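Side-chain contact in Abbfa_003403 (Acinetobacter baumannii, PDB 4ZXH), which probably builds a peptide product as a four-domain nonribosomal peptide synthetase, with condensation, adenylation, carrier and thioesterase domains in one chain: residues A[714-718]-A[719-723]. Residues are numbered along the deposited sequence; the frame is centred on the assembly and turned at random.
Sequences LQATP and ATWKM
Trp721, in the first turn of helix 718-725, folds its indole back over the strand-to-helix turn that leads into that helix and packs it on Leu714 and Ala716. Its CG stands anti to the carbonyl carbon (chi1 -71°), which directs the ring toward these two residues. The methyl of Ala716 lies over one face: Ala716 CB is 4.0 Å from the centroid of the five-membered ring of Trp721, a CH-pi contact offset toward the rim. Farther along the indole, Leu714 runs past it in the opposite sense and brings CD2 to Trp721 CH2 obliquely, while Leu714 O sits in the ring plane at the edge, 3.5 Å from Trp721 CZ2.

The pyrrole nitrogen adds a polar tie, though a bent one: Trp721 NE1 gives a weak hydrogen bond to Ala716 O at 3.0 Å, with an N-H...O angle of 121°, and also bonds to Leu738 O on the adjacent strand. The same methyl also meets Thr720, with Ala716 CB 3.7 Å from Thr720 CB. Thr717, the N-cap residue, makes no capping bond with its hydroxyl, which is hydrogen-bonded to Lys953 O; the carbonyl oxygen of Thr717 receives weak bonds from Thr720 N and Trp721 N. One residue on, the helix pattern is firm, Lys722 N reaching Pro718 O at 2.7 Å.

The contact forms the first corner of a beta-alpha-beta unit in the adenylation domain: strand 713-716 runs parallel to strand 735-740, and the axis of segment 719-723 stands at 115° to that of strand 714-716. Trp721 also packs on Ala737 and Cys739 of strand 735-740 and on Leu752 of helix 746-753, which places the indole between three elements of the fold.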
# COMPACT_ATOMS: atom_id res chain seq x y z
N LEU A 714 2.31 -34.73 13.15
CA LEU A 714 0.97 -34.18 13.14
C LEU A 714 0.72 -33.46 11.82
O LEU A 714 1.50 -32.58 11.45
CB LEU A 714 0.75 -33.21 14.32
CG LEU A 714 -0.62 -32.54 14.44
CD1 LEU A 714 -1.69 -33.55 14.69
CD2 LEU A 714 -0.63 -31.52 15.57
N GLN A 715 -0.33 -33.84 11.12
CA GLN A 715 -0.72 -33.13 9.91
C GLN A 715 -2.11 -32.51 10.10
O GLN A 715 -3.01 -33.12 10.68
CB GLN A 715 -0.68 -34.06 8.69
CG GLN A 715 -1.82 -33.89 7.73
CD GLN A 715 -1.63 -34.59 6.39
OE1 GLN A 715 -0.59 -34.48 5.74
NE2 GLN A 715 -2.63 -35.39 6.01
N ALA A 716 -2.26 -31.28 9.62
CA ALA A 716 -3.45 -30.48 9.88
C ALA A 716 -3.51 -29.27 8.96
O ALA A 716 -2.48 -28.73 8.55
CB ALA A 716 -3.47 -30.03 11.33
N THR A 717 -4.73 -28.83 8.64
CA THR A 717 -4.93 -27.57 7.95
C THR A 717 -4.60 -26.40 8.89
O THR A 717 -4.69 -26.54 10.12
CB THR A 717 -6.38 -27.43 7.46
OG1 THR A 717 -7.26 -27.38 8.59
CG2 THR A 717 -6.74 -28.61 6.56
N PRO A 718 -4.22 -25.25 8.31
CA PRO A 718 -3.94 -24.02 9.09
C PRO A 718 -4.94 -23.74 10.19
O PRO A 718 -4.53 -23.41 11.30
CB PRO A 718 -4.01 -22.94 8.02
CG PRO A 718 -3.41 -23.63 6.80
CD PRO A 718 -3.89 -25.08 6.88
N ALA A 719 -6.23 -23.91 9.91
CA ALA A 719 -7.27 -23.67 10.90
C ALA A 719 -6.98 -24.38 12.21
O ALA A 719 -7.09 -23.78 13.28
CB ALA A 719 -8.61 -24.11 10.37
N THR A 720 -6.58 -25.64 12.13
CA THR A 720 -6.25 -26.41 13.33
C THR A 720 -4.99 -25.85 13.99
O THR A 720 -4.94 -25.71 15.22
CB THR A 720 -6.04 -27.90 13.02
OG1 THR A 720 -7.09 -28.38 12.17
CG2 THR A 720 -6.05 -28.71 14.29
N TRP A 721 -3.98 -25.54 13.19
CA TRP A 721 -2.72 -25.02 13.75
C TRP A 721 -2.96 -23.70 14.47
O TRP A 721 -2.42 -23.49 15.56
CB TRP A 721 -1.65 -24.84 12.68
CG TRP A 721 -1.10 -26.13 12.14
CD1 TRP A 721 -1.25 -26.61 10.87
CD2 TRP A 721 -0.33 -27.11 12.85
NE1 TRP A 721 -0.61 -27.83 10.74
CE2 TRP A 721 -0.04 -28.16 11.95
CE3 TRP A 721 0.15 -27.21 14.16
CZ2 TRP A 721 0.69 -29.29 12.31
CZ3 TRP A 721 0.88 -28.32 14.52
CH2 TRP A 721 1.15 -29.34 13.60
N LYS A 722 -3.76 -22.83 13.86
CA LYS A 722 -4.17 -21.58 14.51
C LYS A 722 -4.85 -21.89 15.84
O LYS A 722 -4.53 -21.27 16.85
CB LYS A 722 -5.11 -20.74 13.62
CG LYS A 722 -4.42 -20.07 12.42
CD LYS A 722 -5.43 -19.60 11.37
CE LYS A 722 -4.74 -19.17 10.07
NZ LYS A 722 -5.72 -18.96 8.95
N MET A 723 -5.78 -22.85 15.83
CA MET A 723 -6.53 -23.21 17.04
C MET A 723 -5.59 -23.61 18.18
O MET A 723 -5.76 -23.18 19.34
CB MET A 723 -7.52 -24.34 16.74
CG MET A 723 -8.38 -24.73 17.94
SD MET A 723 -9.47 -26.15 17.64
CE MET A 723 -8.29 -27.50 17.71